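Local structure of dihydropyrimidinase (Brevibacillus agri, 3SFW) at residues Leu179-Ala184 with Lys374-Phe379; Gln234-His239 with Leu309-Ser314; Ile55-His60 with Thr370-Leu375; Ser139-Glu144 with Lys174-Leu179. The protein catalyses the hydrolytic ring opening of dihydropyrimidines, as a zinc-dependent member of the amidohydrolase family that carries two metal ions in a TIM-barrel domain. All coordinates share one frame; numbering follows the deposited sequence.

Contact 1: Leu179-Ala184 with Lys374-Phe379; sequences LVQVHA and KLFGMF. With ZN (zinc ion), chain D.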
# COMPACT_ATOMS: atom_id res chain seq x y z
N LEU A 179 -20.54 19.46 1.95
CA LEU A 179 -19.90 18.13 2.07
C LEU A 179 -20.73 17.16 1.18
O LEU A 179 -21.97 17.24 1.19
CB LEU A 179 -20.03 17.67 3.54
CG LEU A 179 -19.46 16.28 3.88
CD1 LEU A 179 -17.99 16.23 3.60
CD2 LEU A 179 -19.76 16.05 5.34
N VAL A 180 -20.05 16.35 0.37
CA VAL A 180 -20.75 15.36 -0.48
C VAL A 180 -20.65 14.01 0.24
O VAL A 180 -19.56 13.56 0.55
CB VAL A 180 -20.14 15.27 -1.89
CG1 VAL A 180 -20.84 14.15 -2.69
CG2 VAL A 180 -20.35 16.61 -2.64
N GLN A 181 -21.82 13.39 0.45
CA GLN A 181 -21.94 12.06 1.01
C GLN A 181 -22.13 11.08 -0.14
O GLN A 181 -22.88 11.38 -1.06
CB GLN A 181 -23.17 12.00 1.86
CG GLN A 181 -23.06 12.82 3.14
CD GLN A 181 -24.42 13.04 3.73
OE1 GLN A 181 -24.75 12.50 4.82
NE2 GLN A 181 -25.21 13.77 3.05
N VAL A 182 -21.51 9.90 -0.06
CA VAL A 182 -21.86 8.85 -1.00
C VAL A 182 -22.34 7.58 -0.32
O VAL A 182 -21.69 7.12 0.59
CB VAL A 182 -20.67 8.53 -1.93
CG1 VAL A 182 -20.83 7.23 -2.57
CG2 VAL A 182 -20.48 9.65 -2.96
N HIS A 183 -23.33 6.93 -0.94
CA HIS A 183 -23.59 5.49 -0.75
C HIS A 183 -22.74 4.78 -1.81
O HIS A 183 -23.06 4.84 -3.01
CB HIS A 183 -25.10 5.16 -0.99
CG HIS A 183 -25.40 3.68 -0.94
ND1 HIS A 183 -26.23 3.10 0.01
CD2 HIS A 183 -24.92 2.66 -1.70
CE1 HIS A 183 -26.28 1.80 -0.20
NE2 HIS A 183 -25.48 1.50 -1.22
N ALA A 184 -21.65 4.13 -1.37
CA ALA A 184 -20.63 3.66 -2.34
C ALA A 184 -20.73 2.14 -2.51
O ALA A 184 -19.97 1.38 -1.89
CB ALA A 184 -19.18 4.06 -1.86
N LYS A 374 -19.42 18.65 13.98
CA LYS A 374 -18.41 19.41 13.29
C LYS A 374 -18.45 19.17 11.73
O LYS A 374 -18.44 20.12 10.94
CB LYS A 374 -17.05 19.02 13.86
CG LYS A 374 -16.82 19.68 15.25
CD LYS A 374 -15.60 19.11 15.93
CE LYS A 374 -15.29 19.95 17.20
NZ LYS A 374 -14.00 19.39 17.70
N LEU A 375 -18.61 17.92 11.33
CA LEU A 375 -18.61 17.61 9.90
C LEU A 375 -19.90 18.11 9.25
O LEU A 375 -19.92 18.35 8.06
CB LEU A 375 -18.50 16.09 9.67
CG LEU A 375 -17.07 15.58 9.92
CD1 LEU A 375 -17.00 14.00 9.90
CD2 LEU A 375 -16.14 16.20 8.87
N PHE A 376 -20.98 18.18 10.04
CA PHE A 376 -22.30 18.56 9.49
C PHE A 376 -22.76 19.97 9.88
O PHE A 376 -23.89 20.36 9.61
CB PHE A 376 -23.34 17.49 9.89
CG PHE A 376 -23.13 16.21 9.11
CD1 PHE A 376 -23.41 16.18 7.75
CD2 PHE A 376 -22.50 15.11 9.70
CE1 PHE A 376 -23.13 15.03 6.98
CE2 PHE A 376 -22.29 13.93 8.96
CZ PHE A 376 -22.52 13.91 7.58
N GLY A 377 -21.83 20.77 10.39
CA GLY A 377 -22.10 22.25 10.48
C GLY A 377 -23.07 22.60 11.59
O GLY A 377 -23.88 23.55 11.47
N MET A 378 -23.02 21.84 12.68
CA MET A 378 -23.95 22.03 13.82
C MET A 378 -23.16 22.37 15.07
O MET A 378 -23.71 22.40 16.13
CB MET A 378 -24.75 20.71 14.11
CG MET A 378 -25.68 20.28 12.92
SD MET A 378 -26.12 18.49 12.96
CE MET A 378 -27.33 18.51 14.26
N PHE A 379 -21.85 22.61 14.94
CA PHE A 379 -21.00 22.79 16.13
C PHE A 379 -20.69 24.29 16.23
O PHE A 379 -20.41 24.92 15.21
CB PHE A 379 -19.68 22.02 15.95
CG PHE A 379 -18.82 21.99 17.19
CD1 PHE A 379 -17.76 22.88 17.35
CD2 PHE A 379 -19.12 21.09 18.22
CE1 PHE A 379 -17.00 22.88 18.55
CE2 PHE A 379 -18.39 21.11 19.38
CZ PHE A 379 -17.32 21.98 19.53
ZN ZN D . -27.18 3.80 1.87
O HOH W 1 -29.14 3.95 1.13
O HOH W 2 -28.20 1.84 2.19

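Contact 2: Gln234-His239 with Leu309-Ser314; sequences QLYVVH and LQTVGS. With ZN (zinc ion), chain D.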
# COMPACT_ATOMS: atom_id res chain seq x y z
N GLN A 234 -14.64 17.75 -0.71
CA GLN A 234 -14.63 17.00 0.56
C GLN A 234 -15.72 15.94 0.53
O GLN A 234 -16.82 16.19 0.04
CB GLN A 234 -14.82 17.93 1.77
CG GLN A 234 -15.97 18.99 1.60
CD GLN A 234 -15.43 20.35 1.08
OE1 GLN A 234 -14.22 20.62 1.13
NE2 GLN A 234 -16.31 21.18 0.53
N LEU A 235 -15.39 14.72 0.99
CA LEU A 235 -16.23 13.55 0.76
C LEU A 235 -16.50 12.89 2.09
O LEU A 235 -15.60 12.81 2.94
CB LEU A 235 -15.48 12.52 -0.13
CG LEU A 235 -16.27 11.22 -0.42
CD1 LEU A 235 -17.40 11.55 -1.47
CD2 LEU A 235 -15.32 10.20 -1.05
N TYR A 236 -17.73 12.42 2.27
CA TYR A 236 -18.10 11.65 3.46
C TYR A 236 -18.74 10.34 3.00
O TYR A 236 -19.73 10.33 2.34
CB TYR A 236 -19.07 12.48 4.30
CG TYR A 236 -19.58 11.82 5.56
CD1 TYR A 236 -20.64 10.89 5.51
CD2 TYR A 236 -19.16 12.27 6.83
CE1 TYR A 236 -21.22 10.38 6.69
CE2 TYR A 236 -19.69 11.75 8.01
CZ TYR A 236 -20.70 10.80 7.94
OH TYR A 236 -21.35 10.42 9.10
N VAL A 237 -18.06 9.24 3.25
CA VAL A 237 -18.53 7.94 2.81
C VAL A 237 -19.45 7.38 3.89
O VAL A 237 -18.99 7.07 5.01
CB VAL A 237 -17.35 6.95 2.58
CG1 VAL A 237 -17.91 5.62 1.96
CG2 VAL A 237 -16.27 7.59 1.66
N VAL A 238 -20.74 7.18 3.57
CA VAL A 238 -21.67 6.72 4.62
C VAL A 238 -21.55 5.18 4.72
O VAL A 238 -21.01 4.54 3.82
CB VAL A 238 -23.18 7.07 4.33
CG1 VAL A 238 -23.36 8.59 4.08
CG2 VAL A 238 -23.69 6.29 3.09
N HIS A 239 -21.98 4.65 5.87
CA HIS A 239 -21.96 3.20 6.13
C HIS A 239 -20.80 2.46 5.45
O HIS A 239 -21.03 1.56 4.66
CB HIS A 239 -23.34 2.50 5.83
CG HIS A 239 -23.95 2.81 4.47
ND1 HIS A 239 -23.24 2.70 3.28
CD2 HIS A 239 -25.24 3.07 4.13
CE1 HIS A 239 -24.07 2.96 2.27
NE2 HIS A 239 -25.28 3.17 2.76
N LEU A 309 -11.96 6.23 10.39
CA LEU A 309 -13.42 6.55 10.36
C LEU A 309 -13.72 7.48 11.50
O LEU A 309 -13.07 7.37 12.58
CB LEU A 309 -14.25 5.27 10.59
CG LEU A 309 -14.02 4.24 9.44
CD1 LEU A 309 -14.84 3.00 9.81
CD2 LEU A 309 -14.47 4.80 8.04
N GLN A 310 -14.58 8.48 11.26
CA GLN A 310 -14.77 9.58 12.26
C GLN A 310 -16.12 9.57 12.98
O GLN A 310 -16.27 10.22 14.02
CB GLN A 310 -14.54 10.95 11.62
CG GLN A 310 -13.10 11.19 11.11
CD GLN A 310 -12.80 10.39 9.83
OE1 GLN A 310 -11.73 9.76 9.70
NE2 GLN A 310 -13.75 10.35 8.94
N THR A 311 -17.11 8.87 12.44
CA THR A 311 -18.50 8.97 12.97
C THR A 311 -19.21 7.62 12.94
O THR A 311 -18.85 6.69 12.19
CB THR A 311 -19.38 9.94 12.13
OG1 THR A 311 -19.47 9.41 10.78
CG2 THR A 311 -18.78 11.36 12.12
N VAL A 312 -20.27 7.53 13.75
CA VAL A 312 -21.18 6.37 13.67
C VAL A 312 -22.61 6.89 13.51
O VAL A 312 -23.10 7.67 14.35
CB VAL A 312 -21.10 5.47 14.92
CG1 VAL A 312 -22.19 4.33 14.83
CG2 VAL A 312 -19.71 4.86 15.05
N GLY A 313 -23.25 6.48 12.43
CA GLY A 313 -24.65 6.79 12.23
C GLY A 313 -25.43 5.47 12.24
O GLY A 313 -24.82 4.40 12.21
N SER A 314 -26.75 5.54 12.27
CA SER A 314 -27.55 4.28 12.35
C SER A 314 -27.94 3.73 10.97
O SER A 314 -28.06 2.51 10.82
CB SER A 314 -28.84 4.49 13.18
OG SER A 314 -29.63 5.50 12.57
ZN ZN D . -27.18 3.80 1.87
O HOH W 1 -29.14 3.95 1.13
O HOH W 2 -28.20 1.84 2.19

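Contact 3: Ile55-His60 with Thr370-Leu375; sequences IDPHTH and TKVAKL. With ZN (zinc ion), chain F.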
# COMPACT_ATOMS: atom_id res chain seq x y z
N ILE A 55 -25.73 12.60 18.11
CA ILE A 55 -26.28 13.23 16.89
C ILE A 55 -26.14 12.17 15.83
O ILE A 55 -25.05 11.65 15.61
CB ILE A 55 -25.46 14.46 16.46
CG1 ILE A 55 -25.47 15.51 17.60
CG2 ILE A 55 -26.02 15.05 15.13
CD1 ILE A 55 -24.52 16.68 17.32
N ASP A 56 -27.28 11.69 15.32
CA ASP A 56 -27.27 10.63 14.32
C ASP A 56 -27.38 11.22 12.93
O ASP A 56 -28.41 11.78 12.60
CB ASP A 56 -28.48 9.70 14.54
CG ASP A 56 -28.42 8.42 13.69
OD1 ASP A 56 -27.67 8.35 12.71
OD2 ASP A 56 -29.16 7.46 14.02
N PRO A 57 -26.28 11.21 12.17
CA PRO A 57 -26.30 11.88 10.88
C PRO A 57 -26.93 11.02 9.77
O PRO A 57 -26.76 11.35 8.59
CB PRO A 57 -24.82 12.04 10.54
CG PRO A 57 -24.14 10.83 11.22
CD PRO A 57 -24.93 10.72 12.54
N HIS A 58 -27.54 9.89 10.13
CA HIS A 58 -27.94 8.96 9.07
C HIS A 58 -29.30 8.31 9.35
O HIS A 58 -29.38 7.20 9.87
CB HIS A 58 -26.84 7.91 8.83
CG HIS A 58 -27.00 7.15 7.55
ND1 HIS A 58 -25.92 6.64 6.85
CD2 HIS A 58 -28.10 6.88 6.79
CE1 HIS A 58 -26.35 6.07 5.74
NE2 HIS A 58 -27.66 6.21 5.68
N THR A 59 -30.38 9.06 9.05
CA THR A 59 -31.74 8.51 9.32
C THR A 59 -32.63 8.63 8.08
O THR A 59 -32.37 9.45 7.20
CB THR A 59 -32.43 9.19 10.52
OG1 THR A 59 -32.70 10.58 10.23
CG2 THR A 59 -31.46 9.17 11.77
N HIS A 60 -33.64 7.77 8.01
CA HIS A 60 -34.59 7.73 6.91
C HIS A 60 -36.01 7.59 7.48
O HIS A 60 -36.64 6.51 7.37
CB HIS A 60 -34.29 6.53 5.98
CG HIS A 60 -32.93 6.58 5.36
ND1 HIS A 60 -32.63 7.41 4.30
CD2 HIS A 60 -31.77 5.96 5.69
CE1 HIS A 60 -31.37 7.24 3.94
NE2 HIS A 60 -30.81 6.38 4.80
N THR A 370 -19.76 14.72 18.83
CA THR A 370 -19.00 15.97 18.56
C THR A 370 -18.47 16.04 17.13
O THR A 370 -18.64 17.05 16.42
CB THR A 370 -17.83 16.09 19.52
OG1 THR A 370 -18.28 15.88 20.87
CG2 THR A 370 -17.10 17.47 19.36
N LYS A 371 -17.84 14.96 16.67
CA LYS A 371 -17.29 14.96 15.29
C LYS A 371 -18.44 15.01 14.23
O LYS A 371 -18.28 15.54 13.12
CB LYS A 371 -16.35 13.76 15.07
CG LYS A 371 -15.41 13.91 13.85
CD LYS A 371 -14.58 15.24 13.93
CE LYS A 371 -13.74 15.44 15.19
NZ LYS A 371 -12.88 14.24 15.48
N VAL A 372 -19.58 14.46 14.60
CA VAL A 372 -20.74 14.53 13.73
C VAL A 372 -21.21 16.00 13.63
O VAL A 372 -21.41 16.51 12.54
CB VAL A 372 -21.93 13.73 14.34
CG1 VAL A 372 -23.19 13.89 13.44
CG2 VAL A 372 -21.57 12.22 14.51
N ALA A 373 -21.28 16.72 14.77
CA ALA A 373 -21.68 18.15 14.69
C ALA A 373 -20.70 18.94 13.83
O ALA A 373 -21.09 19.81 13.06
CB ALA A 373 -21.75 18.78 16.12
N LYS A 374 -19.42 18.65 13.98
CA LYS A 374 -18.41 19.41 13.29
C LYS A 374 -18.45 19.17 11.73
O LYS A 374 -18.44 20.12 10.94
CB LYS A 374 -17.05 19.02 13.86
CG LYS A 374 -16.82 19.68 15.25
CD LYS A 374 -15.60 19.11 15.93
CE LYS A 374 -15.29 19.95 17.20
NZ LYS A 374 -14.00 19.39 17.70
N LEU A 375 -18.61 17.92 11.33
CA LEU A 375 -18.61 17.61 9.90
C LEU A 375 -19.90 18.11 9.25
O LEU A 375 -19.92 18.35 8.06
CB LEU A 375 -18.50 16.09 9.67
CG LEU A 375 -17.07 15.58 9.92
CD1 LEU A 375 -17.00 14.00 9.90
CD2 LEU A 375 -16.14 16.20 8.87
ZN ZN F . -29.05 5.33 4.30

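Contact 4: Ser139-Glu144 with Lys174-Leu179; sequences SVVNNE and KELGAL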
# COMPACT_ATOMS: atom_id res chain seq x y z
N SER A 139 -28.98 28.56 -3.06
CA SER A 139 -29.86 28.91 -1.93
C SER A 139 -30.10 27.72 -1.04
O SER A 139 -30.38 27.88 0.14
CB SER A 139 -31.18 29.49 -2.43
OG SER A 139 -31.88 28.51 -3.18
N VAL A 140 -30.00 26.51 -1.59
CA VAL A 140 -30.11 25.32 -0.71
C VAL A 140 -29.05 25.39 0.38
O VAL A 140 -29.36 25.22 1.58
CB VAL A 140 -29.97 23.98 -1.51
CG1 VAL A 140 -29.84 22.75 -0.52
CG2 VAL A 140 -31.22 23.77 -2.44
N VAL A 141 -27.79 25.60 -0.03
CA VAL A 141 -26.68 25.62 0.91
C VAL A 141 -26.71 26.85 1.82
O VAL A 141 -26.65 26.75 3.06
CB VAL A 141 -25.34 25.52 0.15
CG1 VAL A 141 -24.14 25.78 1.09
CG2 VAL A 141 -25.23 24.17 -0.58
N ASN A 142 -26.91 28.03 1.21
CA ASN A 142 -26.75 29.29 1.96
C ASN A 142 -27.96 29.69 2.79
O ASN A 142 -27.80 30.30 3.86
CB ASN A 142 -26.44 30.45 1.00
CG ASN A 142 -25.04 30.36 0.41
OD1 ASN A 142 -24.12 29.74 1.01
ND2 ASN A 142 -24.85 30.96 -0.76
N ASN A 143 -29.16 29.33 2.30
CA ASN A 143 -30.43 29.84 2.88
C ASN A 143 -31.19 28.73 3.59
O ASN A 143 -31.74 28.94 4.65
CB ASN A 143 -31.30 30.48 1.81
CG ASN A 143 -30.66 31.73 1.22
OD1 ASN A 143 -29.68 32.24 1.78
ND2 ASN A 143 -31.14 32.15 0.03
N GLU A 144 -31.19 27.53 3.01
CA GLU A 144 -31.98 26.45 3.62
C GLU A 144 -31.14 25.75 4.67
O GLU A 144 -31.71 25.06 5.51
CB GLU A 144 -32.43 25.40 2.60
CG GLU A 144 -33.44 25.90 1.54
CD GLU A 144 -34.73 26.43 2.15
OE1 GLU A 144 -35.22 25.88 3.17
OE2 GLU A 144 -35.25 27.44 1.60
N LYS A 174 -17.67 22.01 -3.63
CA LYS A 174 -16.46 22.72 -3.22
C LYS A 174 -16.68 24.23 -3.33
O LYS A 174 -16.30 24.99 -2.44
CB LYS A 174 -15.26 22.33 -4.05
CG LYS A 174 -14.00 23.04 -3.49
CD LYS A 174 -12.96 23.30 -4.53
CE LYS A 174 -11.71 24.02 -3.90
NZ LYS A 174 -11.28 23.40 -2.60
N GLU A 175 -17.34 24.65 -4.41
CA GLU A 175 -17.58 26.10 -4.61
C GLU A 175 -18.45 26.65 -3.47
O GLU A 175 -18.27 27.80 -3.07
CB GLU A 175 -18.36 26.34 -5.91
CG GLU A 175 -17.63 26.07 -7.21
CD GLU A 175 -18.53 26.28 -8.44
OE1 GLU A 175 -18.15 25.80 -9.53
OE2 GLU A 175 -19.64 26.86 -8.29
N LEU A 176 -19.44 25.88 -3.01
CA LEU A 176 -20.48 26.39 -2.11
C LEU A 176 -20.20 26.08 -0.66
O LEU A 176 -20.80 26.71 0.23
CB LEU A 176 -21.86 25.80 -2.47
CG LEU A 176 -22.41 26.23 -3.86
CD1 LEU A 176 -23.70 25.42 -4.13
CD2 LEU A 176 -22.74 27.73 -3.86
N GLY A 177 -19.20 25.24 -0.41
CA GLY A 177 -18.92 24.81 0.95
C GLY A 177 -19.86 23.70 1.45
O GLY A 177 -20.29 23.72 2.60
N ALA A 178 -20.20 22.76 0.56
CA ALA A 178 -20.98 21.61 1.00
C ALA A 178 -20.10 20.39 1.11
O ALA A 178 -19.15 20.23 0.34
CB ALA A 178 -22.16 21.32 0.01
N LEU A 179 -20.54 19.46 1.95
CA LEU A 179 -19.90 18.13 2.07
C LEU A 179 -20.73 17.16 1.18
O LEU A 179 -21.97 17.24 1.19
CB LEU A 179 -20.03 17.67 3.54
CG LEU A 179 -19.46 16.28 3.88
CD1 LEU A 179 -17.99 16.23 3.60
CD2 LEU A 179 -19.76 16.05 5.34
O HOH W 3 -21.64 29.17 0.15

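Contact 1: Leu179-Ala184 with Lys374-Phe379
Buried packing of a barrel strand against a helix end brings L179 and Q181 onto F376, inside the TIM-barrel domain. L179, at the start of its segment, points toward the last turn of helix 361-376, and Q181, in strand 180-182, reaches the F376 ring with its amide. The isobutyl group of L179 does most of the touching: with CG anti to the backbone N (chi1 178°), CD2 reaches CE1 of F376 at 3.9 Å. The same methyl, L179 CD2, lies 3.6 Å from the carbonyl O of L375. The L179 side chain crosses that of F376 at about a right angle. Q181 OE1 stands 3.7 Å from F376 CE1, with the amide and ring planes 60° apart. This is van der Waals packing at an oblique angle to the ring.

G377, at positive phi, is the first residue to leave helical angles, in a Schellman motif. At the far end of the strand segment, H183 ND1 binds a zinc ion at 2.2 Å, in a site that also holds two waters, so one short strand joins the packed interior to the metal centre.

The F376 ring is further enclosed by Y236, met edge-to-face, and by H123. Strand 234-237 lies beside 180-182 in a parallel sheet, while V180 and V182 turn to the outer helix 163-176, which covers the strand's other face.

Contact 2: Gln234-His239 with Leu309-Ser314
Y236 is the residue of Q234-H239 that reaches T311 across the barrel interior, and the strand is held on both sides of it. First comes Q234, whose NE2 bonds A178 O, in the loop leading to the neighbouring strand. L235 then points outward, packing on helix 214-230. Y236 turns inward, its ring swung to the side opposite the backbone N (chi1 179°), and its hydroxyl meets T311 from the opposite direction: T311 OG1 donates to Y236 OH at 2.7 Å. On the threonine, OG1 lies between the backbone N and the carbonyl carbon (chi1 61°), while CG2 lies farther from the phenol oxygen. V238 comes next and places CG2 3.4 Å above the plane of the H239 imidazole, over its centre. H239 closes the walk, binding zinc through NE2 at 2.2 Å.

The bond from T311 supplies one partner of the phenol oxygen; the other is E262 OE2, consistent with Y236 OH passing its own hydrogen on to that carboxylate. E262 OE1 in turn bonds the backbone N of H239 and ND1 of H58, so the chain of polar groups probably helps position both zinc-binding histidines from the second shell.

Contact 3: Ile55-His60 with Thr370-Leu375
I55 and P57 pack on V372 where a TIM-barrel strand, 49-59, passes helix 361-376. H58 near the strand end and H60 just after it form the His-X-His pair characteristic of amidohydrolases. The axes of 55-59 and 370-375 approach to 8.1 Å and make an angle of 54°, and the side chains facing each other are wholly apolar.

The tight part centres on one valine methyl. V372 CG1 lies 3.5 Å from I55 CG2, closer than usual carbon contact, as the two side chains slide past each other in opposite directions. The same V372 CG1 rests over the proline ring, 3.7 Å from P57 CD, with CB and CG of that ring nearly as close. At the other end of the isoleucine, I55 CD1 meets A373 CB at 3.7 Å.

On the side turned from the strand, K371 and K374 are partly exposed, the first in a salt bridge with D366, the second in a cation-pi contact with F379 and a weak bond to S14 O of a second subunit.

Beyond the packed residues the chain continues to the metal: H58 NE2 and H60 NE2 each bind zinc at 2.1 Å, and carboxylated K150 and D315 complete that site. D56, between the two packing residues and pointing away from the helix, forms an Asx turn: its OD1 accepts the backbone N of H58 at 3.0 Å, an N-H...O angle of 150°, with the donor 41° out of the carboxylate plane.

Contact 4: Ser139-Glu144 with Lys174-Leu179
V141 and L176 meet beside two flat groups, the carboxamide of N142 and the peptide carbonyl of L176. Water 3 joins the two groups, donating to N142 OD1 at 2.7 Å and to L176 O at 2.6 Å. The methyl CG1 of V141 lies 3.6 Å from that same L176 O, so the carbonyl is met by a methyl as well as by the water. With CG anti to its carbonyl carbon (chi1 -71°), N142 brings its amide near the neighbouring helix, although this residue is exposed.

The apolar part is carried by the other methyl of V141. CG2 lies 4.1 Å from CD1 of L176, the two side chains crossing obliquely, and 4.2 Å from CB of A178. L176 also packs back along helix 131-142 on L137 and E138, while T147 and T457 add to the surroundings of V141.

Both helices end here. In the first, S139 O accepts from two backbone nitrogens, N143 N at 2.9 Å and E144 N at 3.0 Å, a widened last turn. In the second, G177 is the first residue to leave helical angles, at phi 80°, and its backbone pairs with F458.

A178 and L179 lead toward strand 180-182, with L179 bonded through its backbone to T147 and L149. Side-by-side outer helices, one turning at a glycine into the next parallel strand, are the alternating beta-alpha construction of a TIM barrel.

Contacts 1 and 2, centres 7 Å apart, are joined by neighbouring parallel strands: V180 O lies 2.8 Å from Y236 N, and V182 N 3.0 Å from Y236 O. Their histidines, H183 and H239, share one zinc, while H58 and H60 of contact 3 hold the other; K150, carboxylated, belongs to both metal sites. Contacts 1 and 3 use the same helix, 361-376, with F376 CE2 3.5 Å from P57 CB. Contacts 2 and 3 meet where S314 OG lies 2.5 Å from D56 OD2. Contact 4 is peripheral, its centre about 17 Å from that of contact 3 and 19 Å from contact 2, but shares L179 with contact 1.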